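Light Chain (Clostridium botulinum, PDB 6BVD) probably acts as the zinc-dependent protease of botulinum neurotoxin HA, cutting a SNARE protein and so blocking neurotransmitter release. Local coordinates at residues I219-A223 and Y387-F393; F360-T364 and Y402-N406; L382-I386 and S424-R428. All coordinates share one frame; numbering follows the deposited sequence.

Contact 1 (I219-A223 and Y387-F393); sequences IKDPA and YTEVDGF. With CA (calcium ion), chain C.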
ATOM      1  N   ILE A 219     -15.186  -2.468  15.822  1.00 26.09           N
ATOM      2  CA  ILE A 219     -15.239  -3.443  14.739  1.00 25.10           C
ATOM      3  C   ILE A 219     -13.846  -4.102  14.603  1.00 26.17           C
ATOM      4  O   ILE A 219     -12.800  -3.485  14.858  1.00 23.48           O
ATOM      5  CB  ILE A 219     -15.705  -2.793  13.400  1.00 23.52           C
ATOM      6  CG1 ILE A 219     -16.097  -3.863  12.359  1.00 29.15           C
ATOM      7  CG2 ILE A 219     -14.666  -1.834  12.855  1.00 19.67           C
ATOM      8  CD1 ILE A 219     -17.390  -4.600  12.697  1.00 27.38           C
ATOM      9  N   LYS A 220     -13.840  -5.371  14.227  1.00 23.92           N
ATOM     10  CA  LYS A 220     -12.612  -6.125  14.107  1.00 20.44           C
ATOM     11  C   LYS A 220     -11.954  -5.824  12.757  1.00 23.17           C
ATOM     12  O   LYS A 220     -12.649  -5.653  11.761  1.00 21.28           O
ATOM     13  CB  LYS A 220     -12.901  -7.640  14.269  1.00 21.16           C
ATOM     14  CG  LYS A 220     -13.378  -7.978  15.712  1.00 15.74           C
ATOM     15  CD  LYS A 220     -14.051  -9.343  15.781  1.00 18.25           C
ATOM     16  CE  LYS A 220     -14.556  -9.527  17.220  1.00 23.21           C
ATOM     17  NZ  LYS A 220     -15.482 -10.669  17.350  1.00 30.50           N
ATOM     18  N   ASP A 221     -10.625  -5.740  12.755  1.00 19.92           N
ATOM     19  CA  ASP A 221      -9.827  -5.525  11.530  1.00 17.56           C
ATOM     20  C   ASP A 221      -9.744  -6.863  10.765  1.00 18.41           C
ATOM     21  O   ASP A 221      -9.225  -7.811  11.291  1.00 23.27           O
ATOM     22  CB  ASP A 221      -8.439  -5.011  11.895  1.00 19.07           C
ATOM     23  CG  ASP A 221      -7.592  -4.632  10.670  1.00 29.06           C
ATOM     24  OD1 ASP A 221      -7.620  -5.401   9.679  1.00 23.69           O
ATOM     25  OD2 ASP A 221      -6.911  -3.582  10.706  1.00 21.86           O
ATOM     26  N   PRO A 222     -10.273  -6.926   9.529  1.00 25.10           N
ATOM     27  CA  PRO A 222     -10.216  -8.194   8.765  1.00 22.53           C
ATOM     28  C   PRO A 222      -8.816  -8.772   8.606  1.00 20.81           C
ATOM     29  O   PRO A 222      -8.722  -9.989   8.494  1.00 20.16           O
ATOM     30  CB  PRO A 222     -10.795  -7.804   7.392  1.00 22.10           C
ATOM     31  CG  PRO A 222     -11.746  -6.711   7.690  1.00 25.84           C
ATOM     32  CD  PRO A 222     -11.051  -5.896   8.815  1.00 22.18           C
ATOM     33  N   ALA A 223      -7.754  -7.955   8.631  1.00 17.97           N
ATOM     34  CA  ALA A 223      -6.407  -8.511   8.504  1.00 17.88           C
ATOM     35  C   ALA A 223      -6.027  -9.364   9.738  1.00 19.30           C
ATOM     36  O   ALA A 223      -5.336 -10.391   9.629  1.00 17.39           O
ATOM     37  CB  ALA A 223      -5.371  -7.395   8.273  1.00 19.89           C
ATOM     38  N   TYR A 387      -9.930   2.387   4.915  1.00 20.53           N
ATOM     39  CA  TYR A 387      -9.127   1.293   5.372  1.00 24.34           C
ATOM     40  C   TYR A 387      -7.846   1.234   4.536  1.00 20.92           C
ATOM     41  O   TYR A 387      -7.931   1.208   3.316  1.00 21.46           O
ATOM     42  CB  TYR A 387      -9.929  -0.010   5.233  1.00 24.14           C
ATOM     43  CG  TYR A 387      -9.244  -1.234   5.747  1.00 25.79           C
ATOM     44  CD1 TYR A 387      -9.355  -1.592   7.077  1.00 26.47           C
ATOM     45  CD2 TYR A 387      -8.540  -2.094   4.889  1.00 25.81           C
ATOM     46  CE1 TYR A 387      -8.748  -2.720   7.568  1.00 17.15           C
ATOM     47  CE2 TYR A 387      -7.933  -3.247   5.381  1.00 18.54           C
ATOM     48  CZ  TYR A 387      -8.055  -3.568   6.718  1.00 18.57           C
ATOM     49  OH  TYR A 387      -7.483  -4.732   7.235  1.00 21.43           O
ATOM     50  N   THR A 388      -6.675   1.223   5.159  1.00 24.01           N
ATOM     51  CA  THR A 388      -5.424   1.151   4.376  1.00 20.08           C
ATOM     52  C   THR A 388      -4.587  -0.078   4.659  1.00 20.16           C
ATOM     53  O   THR A 388      -4.678  -0.685   5.752  1.00 17.33           O
ATOM     54  CB  THR A 388      -4.499   2.361   4.629  1.00 25.17           C
ATOM     55  OG1 THR A 388      -4.074   2.390   6.009  1.00 27.20           O
ATOM     56  CG2 THR A 388      -5.194   3.653   4.226  1.00 22.68           C
ATOM     57  N   GLU A 389      -3.737  -0.462   3.697  1.00 16.22           N
ATOM     58  CA  GLU A 389      -2.751  -1.533   3.985  1.00 20.52           C
ATOM     59  C   GLU A 389      -1.915  -1.276   5.246  1.00 20.39           C
ATOM     60  O   GLU A 389      -1.728  -2.165   6.061  1.00 26.79           O
ATOM     61  CB  GLU A 389      -1.749  -1.687   2.805  1.00 24.41           C
ATOM     62  CG  GLU A 389      -2.379  -2.217   1.491  1.00 23.73           C
ATOM     63  CD  GLU A 389      -2.987  -1.149   0.589  1.00 28.11           C
ATOM     64  OE1 GLU A 389      -3.025   0.083   0.911  1.00 22.18           O
ATOM     65  OE2 GLU A 389      -3.485  -1.542  -0.483  1.00 24.11           O
ATOM     66  N   VAL A 390      -1.369  -0.074   5.373  1.00 20.30           N
ATOM     67  CA  VAL A 390      -0.383   0.225   6.423  1.00 24.00           C
ATOM     68  C   VAL A 390      -1.048   0.405   7.800  1.00 21.48           C
ATOM     69  O   VAL A 390      -0.443   0.041   8.823  1.00 26.94           O
ATOM     70  CB  VAL A 390       0.487   1.495   6.056  1.00 32.82           C
ATOM     71  CG1 VAL A 390      -0.368   2.756   5.891  1.00 29.28           C
ATOM     72  CG2 VAL A 390       1.624   1.746   7.063  1.00 32.22           C
ATOM     73  N   ASP A 391      -2.256   0.955   7.838  1.00 22.10           N
ATOM     74  CA  ASP A 391      -2.875   1.297   9.173  1.00 24.51           C
ATOM     75  C   ASP A 391      -4.243   0.705   9.477  1.00 21.95           C
ATOM     76  O   ASP A 391      -4.774   0.873  10.603  1.00 22.12           O
ATOM     77  CB  ASP A 391      -3.023   2.836   9.322  1.00 32.32           C
ATOM     78  CG  ASP A 391      -1.689   3.577   9.363  1.00 33.20           C
ATOM     79  OD1 ASP A 391      -0.716   3.073   9.974  1.00 30.02           O
ATOM     80  OD2 ASP A 391      -1.617   4.685   8.759  1.00 32.47           O
ATOM     81  N   GLY A 392      -4.861   0.052   8.489  1.00 21.34           N
ATOM     82  CA  GLY A 392      -6.214  -0.429   8.647  1.00 15.25           C
ATOM     83  C   GLY A 392      -7.217   0.709   8.776  1.00 27.73           C
ATOM     84  O   GLY A 392      -7.234   1.650   7.973  1.00 21.36           O
ATOM     85  N   PHE A 393      -8.100   0.612   9.770  1.00 24.20           N
ATOM     86  CA  PHE A 393      -9.094   1.662   9.961  1.00 19.13           C
ATOM     87  C   PHE A 393      -8.520   2.876  10.675  1.00 23.10           C
ATOM     88  O   PHE A 393      -9.122   3.963  10.635  1.00 23.35           O
ATOM     89  CB  PHE A 393     -10.281   1.164  10.807  1.00 18.78           C
ATOM     90  CG  PHE A 393     -11.091   0.065  10.163  1.00 19.77           C
ATOM     91  CD1 PHE A 393     -11.902   0.332   9.070  1.00 19.15           C
ATOM     92  CD2 PHE A 393     -11.095  -1.206  10.712  1.00 24.45           C
ATOM     93  CE1 PHE A 393     -12.686  -0.699   8.511  1.00 18.81           C
ATOM     94  CE2 PHE A 393     -11.878  -2.228  10.168  1.00 25.21           C
ATOM     95  CZ  PHE A 393     -12.663  -1.963   9.059  1.00 22.30           C
TER
HETATM   96 CA    CA C 501      -4.270   1.070  -1.040  1.00 21.31          CA
HETATM   97  O   HOH W   1      -7.564  -1.294  12.082  1.00 21.88           O

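Contact 2 (F360-T364 and Y402-N406); sequences FKIKT and YQGQN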
ATOM      1  N   PHE A 360       0.574  -4.842  15.436  1.00 21.99           N
ATOM      2  CA  PHE A 360      -0.098  -4.083  14.392  1.00 19.50           C
ATOM      3  C   PHE A 360      -0.873  -2.846  14.896  1.00 24.06           C
ATOM      4  O   PHE A 360      -1.445  -2.089  14.088  1.00 22.85           O
ATOM      5  CB  PHE A 360      -1.061  -5.005  13.655  1.00 29.17           C
ATOM      6  CG  PHE A 360      -0.404  -5.831  12.556  1.00 28.04           C
ATOM      7  CD1 PHE A 360      -0.545  -5.464  11.237  1.00 27.23           C
ATOM      8  CD2 PHE A 360       0.391  -6.912  12.855  1.00 19.24           C
ATOM      9  CE1 PHE A 360       0.085  -6.204  10.206  1.00 34.10           C
ATOM     10  CE2 PHE A 360       0.995  -7.661  11.837  1.00 23.76           C
ATOM     11  CZ  PHE A 360       0.862  -7.276  10.517  1.00 20.70           C
ATOM     12  N   LYS A 361      -0.893  -2.624  16.215  1.00 22.09           N
ATOM     13  CA  LYS A 361      -1.716  -1.554  16.771  1.00 20.88           C
ATOM     14  C   LYS A 361      -3.142  -1.637  16.285  1.00 20.42           C
ATOM     15  O   LYS A 361      -3.757  -0.635  15.875  1.00 24.68           O
ATOM     16  CB  LYS A 361      -1.093  -0.179  16.449  1.00 26.94           C
ATOM     17  CG  LYS A 361       0.279  -0.033  17.044  1.00 26.08           C
ATOM     18  CD  LYS A 361       0.852   1.348  16.708  1.00 39.02           C
ATOM     19  CE  LYS A 361       2.017   1.691  17.609  1.00 48.19           C
ATOM     20  NZ  LYS A 361       3.220   0.902  17.238  1.00 55.70           N
ATOM     21  N   ILE A 362      -3.661  -2.876  16.330  1.00 24.39           N
ATOM     22  CA  ILE A 362      -5.042  -3.184  16.126  1.00 18.01           C
ATOM     23  C   ILE A 362      -5.683  -3.520  17.490  1.00 24.84           C
ATOM     24  O   ILE A 362      -5.093  -4.214  18.296  1.00 25.50           O
ATOM     25  CB  ILE A 362      -5.205  -4.404  15.152  1.00 20.35           C
ATOM     26  CG1 ILE A 362      -4.772  -4.012  13.719  1.00 23.12           C
ATOM     27  CG2 ILE A 362      -6.635  -4.892  15.161  1.00 17.90           C
ATOM     28  CD1 ILE A 362      -4.746  -5.285  12.722  1.00 23.77           C
ATOM     29  N   LYS A 363      -6.847  -2.966  17.772  1.00 21.66           N
ATOM     30  CA  LYS A 363      -7.554  -3.321  19.010  1.00 20.77           C
ATOM     31  C   LYS A 363      -8.259  -4.640  18.797  1.00 25.06           C
ATOM     32  O   LYS A 363      -8.851  -4.852  17.746  1.00 28.55           O
ATOM     33  CB  LYS A 363      -8.569  -2.246  19.416  1.00 20.97           C
ATOM     34  CG  LYS A 363      -9.062  -2.416  20.883  1.00 32.03           C
ATOM     35  CD  LYS A 363     -10.142  -1.381  21.252  1.00 26.98           C
ATOM     36  CE  LYS A 363     -10.487  -1.382  22.755  1.00 27.75           C
ATOM     37  NZ  LYS A 363      -9.312  -1.066  23.668  1.00 25.44           N
ATOM     38  N   THR A 364      -8.209  -5.519  19.798  1.00 25.26           N
ATOM     39  CA  THR A 364      -8.945  -6.761  19.718  1.00 21.69           C
ATOM     40  C   THR A 364      -9.668  -7.040  21.023  1.00 29.54           C
ATOM     41  O   THR A 364      -9.518  -6.311  22.051  1.00 23.88           O
ATOM     42  CB  THR A 364      -8.009  -7.931  19.316  1.00 25.90           C
ATOM     43  OG1 THR A 364      -8.778  -9.004  18.779  1.00 26.01           O
ATOM     44  CG2 THR A 364      -7.178  -8.406  20.466  1.00 24.07           C
ATOM     45  N   TYR A 402      -7.837   3.974  19.312  1.00 21.67           N
ATOM     46  CA  TYR A 402      -8.379   3.141  18.228  1.00 28.47           C
ATOM     47  C   TYR A 402      -9.737   3.634  17.790  1.00 23.34           C
ATOM     48  O   TYR A 402     -10.640   2.828  17.551  1.00 21.24           O
ATOM     49  CB  TYR A 402      -8.493   1.660  18.649  1.00 27.81           C
ATOM     50  CG  TYR A 402      -7.256   1.104  19.313  1.00 28.41           C
ATOM     51  CD1 TYR A 402      -6.144   0.717  18.559  1.00 25.91           C
ATOM     52  CD2 TYR A 402      -7.189   1.004  20.704  1.00 27.65           C
ATOM     53  CE1 TYR A 402      -5.006   0.228  19.172  1.00 29.27           C
ATOM     54  CE2 TYR A 402      -6.072   0.532  21.330  1.00 34.45           C
ATOM     55  CZ  TYR A 402      -4.979   0.132  20.565  1.00 39.68           C
ATOM     56  OH  TYR A 402      -3.855  -0.340  21.227  1.00 42.45           O
ATOM     57  N   GLN A 403      -9.887   4.950  17.732  1.00 27.27           N
ATOM     58  CA  GLN A 403     -11.138   5.601  17.344  1.00 27.44           C
ATOM     59  C   GLN A 403     -11.597   5.144  15.951  1.00 34.18           C
ATOM     60  O   GLN A 403     -12.805   5.072  15.668  1.00 30.77           O
ATOM     61  CB  GLN A 403     -10.974   7.118  17.395  1.00 30.39           C
ATOM     62  CG  GLN A 403     -12.283   7.886  17.381  1.00 45.27           C
ATOM     63  CD  GLN A 403     -13.127   7.605  18.642  1.00 48.59           C
ATOM     64  OE1 GLN A 403     -12.588   7.403  19.732  1.00 49.93           O
ATOM     65  NE2 GLN A 403     -14.443   7.527  18.472  1.00 43.30           N
ATOM     66  N   GLY A 404     -10.633   4.787  15.096  1.00 29.27           N
ATOM     67  CA  GLY A 404     -10.950   4.278  13.773  1.00 22.28           C
ATOM     68  C   GLY A 404     -11.781   3.002  13.813  1.00 25.51           C
ATOM     69  O   GLY A 404     -12.551   2.755  12.897  1.00 29.14           O
ATOM     70  N   GLN A 405     -11.642   2.197  14.866  1.00 23.35           N
ATOM     71  CA  GLN A 405     -12.443   0.983  14.993  1.00 21.78           C
ATOM     72  C   GLN A 405     -13.721   1.212  15.812  1.00 27.13           C
ATOM     73  O   GLN A 405     -14.627   0.376  15.818  1.00 26.63           O
ATOM     74  CB  GLN A 405     -11.613  -0.123  15.633  1.00 23.60           C
ATOM     75  CG  GLN A 405     -10.390  -0.550  14.799  1.00 26.19           C
ATOM     76  CD  GLN A 405      -9.540  -1.574  15.558  1.00 22.65           C
ATOM     77  OE1 GLN A 405      -8.432  -1.281  15.990  1.00 24.20           O
ATOM     78  NE2 GLN A 405     -10.076  -2.773  15.737  1.00 18.52           N
ATOM     79  N   ASN A 406     -13.809   2.366  16.477  1.00 27.64           N
ATOM     80  CA  ASN A 406     -14.975   2.647  17.336  1.00 27.34           C
ATOM     81  C   ASN A 406     -16.239   2.934  16.512  1.00 30.04           C
ATOM     82  O   ASN A 406     -16.301   3.945  15.816  1.00 34.73           O
ATOM     83  CB  ASN A 406     -14.685   3.849  18.254  1.00 21.89           C
ATOM     84  CG  ASN A 406     -15.706   3.957  19.395  1.00 32.85           C
ATOM     85  OD1 ASN A 406     -16.905   3.720  19.189  1.00 30.00           O
ATOM     86  ND2 ASN A 406     -15.241   4.316  20.583  1.00 28.94           N
TER

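Contact 3 (L382-I386 and S424-R428); sequences LDDSI and SRVVR. With CA (calcium ion), chain C.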
ATOM      1  N   LEU A 382     -11.810  -1.529   0.301  1.00 21.18           N
ATOM      2  CA  LEU A 382     -10.935  -1.170  -0.825  1.00 25.34           C
ATOM      3  C   LEU A 382     -10.623   0.323  -0.926  1.00 21.99           C
ATOM      4  O   LEU A 382      -9.714   0.699  -1.649  1.00 23.51           O
ATOM      5  CB  LEU A 382     -11.570  -1.628  -2.144  1.00 28.05           C
ATOM      6  CG  LEU A 382     -11.550  -3.133  -2.398  1.00 21.01           C
ATOM      7  CD1 LEU A 382     -12.402  -3.424  -3.615  1.00 28.22           C
ATOM      8  CD2 LEU A 382     -10.135  -3.529  -2.655  1.00 17.45           C
ATOM      9  N   ASP A 383     -11.369   1.163  -0.194  1.00 25.46           N
ATOM     10  CA  ASP A 383     -11.210   2.619  -0.184  1.00 25.33           C
ATOM     11  C   ASP A 383     -10.142   3.078   0.827  1.00 30.65           C
ATOM     12  O   ASP A 383     -10.354   2.983   2.047  1.00 31.22           O
ATOM     13  CB  ASP A 383     -12.573   3.271   0.139  1.00 22.67           C
ATOM     14  CG  ASP A 383     -12.587   4.793  -0.015  1.00 24.94           C
ATOM     15  OD1 ASP A 383     -11.556   5.476   0.123  1.00 28.61           O
ATOM     16  OD2 ASP A 383     -13.690   5.330  -0.228  1.00 37.72           O
ATOM     17  N   ASP A 384      -9.028   3.620   0.323  1.00 28.78           N
ATOM     18  CA  ASP A 384      -7.888   3.971   1.179  1.00 23.67           C
ATOM     19  C   ASP A 384      -8.183   5.141   2.129  1.00 25.25           C
ATOM     20  O   ASP A 384      -7.388   5.399   3.031  1.00 23.68           O
ATOM     21  CB  ASP A 384      -6.651   4.294   0.319  1.00 20.95           C
ATOM     22  CG  ASP A 384      -5.925   3.009  -0.162  1.00 28.55           C
ATOM     23  OD1 ASP A 384      -5.697   2.107   0.659  1.00 21.23           O
ATOM     24  OD2 ASP A 384      -5.636   2.885  -1.373  1.00 22.85           O
ATOM     25  N   SER A 385      -9.292   5.857   1.928  1.00 25.97           N
ATOM     26  CA  SER A 385      -9.709   6.846   2.945  1.00 33.99           C
ATOM     27  C   SER A 385     -10.467   6.211   4.130  1.00 31.46           C
ATOM     28  O   SER A 385     -10.738   6.901   5.137  1.00 30.48           O
ATOM     29  CB  SER A 385     -10.588   7.943   2.324  1.00 28.81           C
ATOM     30  OG  SER A 385     -11.832   7.448   1.885  1.00 27.98           O
ATOM     31  N   ILE A 386     -10.804   4.919   4.024  1.00 21.75           N
ATOM     32  CA  ILE A 386     -11.541   4.181   5.078  1.00 21.09           C
ATOM     33  C   ILE A 386     -10.650   3.135   5.747  1.00 29.79           C
ATOM     34  O   ILE A 386     -10.613   2.988   6.965  1.00 21.44           O
ATOM     35  CB  ILE A 386     -12.800   3.459   4.481  1.00 30.82           C
ATOM     36  CG1 ILE A 386     -13.750   4.469   3.836  1.00 24.20           C
ATOM     37  CG2 ILE A 386     -13.480   2.546   5.518  1.00 26.34           C
ATOM     38  CD1 ILE A 386     -14.305   5.468   4.800  1.00 32.95           C
ATOM     39  N   SER A 424     -23.014   4.929   7.805  1.00 53.14           N
ATOM     40  CA  SER A 424     -21.576   4.790   8.009  1.00 45.62           C
ATOM     41  C   SER A 424     -20.905   4.186   6.782  1.00 42.92           C
ATOM     42  O   SER A 424     -21.452   3.282   6.145  1.00 42.58           O
ATOM     43  CB  SER A 424     -21.272   3.923   9.221  1.00 38.29           C
ATOM     44  OG  SER A 424     -19.885   3.677   9.300  1.00 47.09           O
ATOM     45  N   ARG A 425     -19.709   4.669   6.470  1.00 35.92           N
ATOM     46  CA  ARG A 425     -18.955   4.116   5.358  1.00 41.39           C
ATOM     47  C   ARG A 425     -17.963   3.082   5.896  1.00 39.13           C
ATOM     48  O   ARG A 425     -17.224   2.442   5.140  1.00 38.93           O
ATOM     49  CB  ARG A 425     -18.249   5.237   4.583  1.00 46.92           C
ATOM     50  CG  ARG A 425     -19.174   6.039   3.665  1.00 45.75           C
ATOM     51  CD  ARG A 425     -18.391   6.853   2.642  1.00 43.97           C
ATOM     52  NE  ARG A 425     -18.022   6.001   1.515  1.00 48.66           N
ATOM     53  CZ  ARG A 425     -16.772   5.792   1.108  1.00 45.99           C
ATOM     54  NH1 ARG A 425     -15.765   6.410   1.720  1.00 45.28           N
ATOM     55  NH2 ARG A 425     -16.529   4.989   0.077  1.00 47.91           N
ATOM     56  N   VAL A 426     -17.974   2.887   7.211  1.00 37.09           N
ATOM     57  CA  VAL A 426     -17.112   1.889   7.812  1.00 28.09           C
ATOM     58  C   VAL A 426     -17.835   0.551   7.947  1.00 30.65           C
ATOM     59  O   VAL A 426     -17.312  -0.474   7.525  1.00 31.14           O
ATOM     60  CB  VAL A 426     -16.609   2.319   9.202  1.00 38.15           C
ATOM     61  CG1 VAL A 426     -15.657   1.277   9.747  1.00 39.12           C
ATOM     62  CG2 VAL A 426     -15.922   3.695   9.149  1.00 38.58           C
ATOM     63  N   VAL A 427     -19.016   0.580   8.573  1.00 33.68           N
ATOM     64  CA  VAL A 427     -19.852  -0.594   8.830  1.00 36.68           C
ATOM     65  C   VAL A 427     -21.333  -0.393   8.494  1.00 38.07           C
ATOM     66  O   VAL A 427     -21.848   0.724   8.586  1.00 39.80           O
ATOM     67  CB  VAL A 427     -19.766  -1.018  10.320  1.00 27.64           C
ATOM     68  CG1 VAL A 427     -18.368  -1.409  10.683  1.00 30.15           C
ATOM     69  CG2 VAL A 427     -20.281   0.116  11.257  1.00 30.47           C
ATOM     70  N   ARG A 428     -22.019  -1.477   8.118  1.00 38.04           N
ATOM     71  CA  ARG A 428     -23.487  -1.506   8.057  1.00 38.04           C
ATOM     72  C   ARG A 428     -24.016  -2.664   8.887  1.00 36.59           C
ATOM     73  O   ARG A 428     -23.623  -3.809   8.678  1.00 29.82           O
ATOM     74  CB  ARG A 428     -24.005  -1.645   6.626  1.00 40.16           C
ATOM     75  CG  ARG A 428     -23.724  -0.473   5.730  1.00 50.47           C
ATOM     76  CD  ARG A 428     -24.305  -0.732   4.357  1.00 57.54           C
ATOM     77  NE  ARG A 428     -23.686   0.105   3.332  1.00 66.82           N
ATOM     78  CZ  ARG A 428     -23.600  -0.250   2.053  1.00 66.77           C
ATOM     79  NH1 ARG A 428     -24.093  -1.424   1.667  1.00 63.79           N
ATOM     80  NH2 ARG A 428     -23.020   0.555   1.166  1.00 64.18           N
TER
HETATM   81 CA    CA C 501      -4.270   1.070  -1.040  1.00 21.31          CA

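Contact 1 (I219-A223 and Y387-F393)
Phe393 pushes the CE2 corner of its ring into a hollow formed by Ile219, Pro222 and the Lys220 carbonyl, where the bend of 219-223 folds round the loop 387-393. Ile219 CG2 comes obliquely to Phe393 CE2 at 3.9 Å, Pro222 CD reaches the same CE2 at 4.0 Å, and Lys220 O sits at the ring edge, near its plane. Tyr387 is the second bump of the loop, and the two rings pack on each other: Tyr387 CD1 lies over one face of Phe393, 3.6 Å above the ring plane and over its centre. Tyr387 swings CG anti to its backbone N (chi1 -177°), which sends the ring past Pro222 and its hydroxyl to the turn ahead. There Asp221 is the N-cap of helix 222-237, which carries the zinc ligands His228 and His232. Tyr387 OH donates to Asp221 OD1 over a short 2.5 Å, on the syn side but 27° out of the carboxylate plane. The same OD1 takes the capping bond from Ala223 N at 2.8 Å, nearly along its C-O axis, while Ala223 CB packs 3.6 Å from Tyr387 OH. The Tyr387 ring and the Asp221 carboxylate stand 63° apart. Asp221 OD2 leans over Gly392, 3.8 Å from its CA, in the dip left by a residue without a side chain; a water carries this oxygen on to Phe393 N, and Arg99 of helix 83-100 adds a salt bridge. Farther round the loop, Glu389 binds the calcium ion.

Contact 2 (F360-T364 and Y402-N406)
Lys363 and Tyr402 bring the two backbones together, their CA atoms 6.6 Å apart. The segment 360-364 leaves helix 353-360 through a Schellman motif, with Lys361 at positive phi, and then runs on extended. Facing it, 402-406 is a tight turn of helical conformation in which Gln405 N is bonded to Tyr402 O; it leads into strand 406-408. Two side chains rise from this turn. Gln405, extended beyond CG (chi2 175°), lays its amide alongside the Lys363 backbone and uses both ends. Lys363 N donates to Gln405 OE1 at 2.9 Å, in the carbonyl plane and on a lone pair, with a nearly straight N-H...O angle of 165°. In return Gln405 NE2 donates to Lys363 O at 3.1 Å, close to its own amide plane though tilted from that of the carbonyl. Tyr402 lies across Lys363: Lys363 CB sits over one ring face, 3.8 Å from the centroid, in a CH-pi contact displaced toward CG. Beyond CB the lysine chain passes the rim of the ring, its CD 3.8 Å from Tyr402 CD2, and its ammonium continues to Asp207 in a salt bridge and to Phe218 in a cation-pi contact. Lys361 O meets the ring edge at Tyr402 CE1, 3.6 Å away. Gln405 OE1 also accepts from Asn394, and NE2 also donates to Ile219 O. This one buried amide thus links the loop after helix 353-360 to the end of strand 215-219, and matching partners at both ends leave its orientation well determined.

Contact 3 (L382-I386 and S424-R428)
Arg425 turns the NH1/NH2 edge of its guanidinium to Asp383 in a salt bridge, the guanidinium and carboxylate planes 57° apart. Both terminal nitrogens converge on one oxygen: Arg425 NH2 donates to Asp383 OD2 at 2.9 Å, on its anti side and close to the carboxylate plane, while Arg425 NH1 donates to Asp383 OD2 at 3.0 Å from well above that plane. OD2 itself stays within the guanidinium plane. Ser385 OG also lies at the guanidinium edge, too far from NH1 for a bond. Ile386 meets the flat group obliquely, its CG1 3.5 Å from Arg425 NH1. A bend at chi3 (82°) turns the guanidinium toward Asp383; nearer the backbone, Arg425 CB packs on Ile386 CD1 at 4.0 Å. The carboxylate is held by an Asx turn, in which Asp383 OD1 accepts from Ser385 N at 2.9 Å. Ser385 OG is a second donor to Asp383 OD1, at 2.7 Å and from the same face. The two oxygens thus divide the work, one for its own loop and one for the arginine. On the other segment an ST turn at Ser424, whose OG accepts from Val426 N, shapes the chain before strand 428-429. Ile386 CG2 also rests on Val426 CA, at 4.3 Å. Next to Asp383, Asp384 grips the calcium ion with both carboxylate oxygens, together with Glu389 and the Asp384 and Glu389 of the second subunit.

Overall arrangement
The long loop between strands 373-377 and 406-408 supplies one segment to every contact. Contact 1 is fully buried, contact 2 partly so, and contact 3 lies at the surface. Chemistry follows position: aromatic packing and a helix cap in contact 1, a paired amide and a CH-pi contact in contact 2, a salt bridge in contact 3. Contact 1 touches both others. Ile219 N probably bonds to Gln405 O of contact 2, while Phe393 packs on Val426 of contact 3. Contacts 2 and 3 do not touch. Contacts 1 and 3 share the calcium ion at the subunit interface; no other chain touches contact 2.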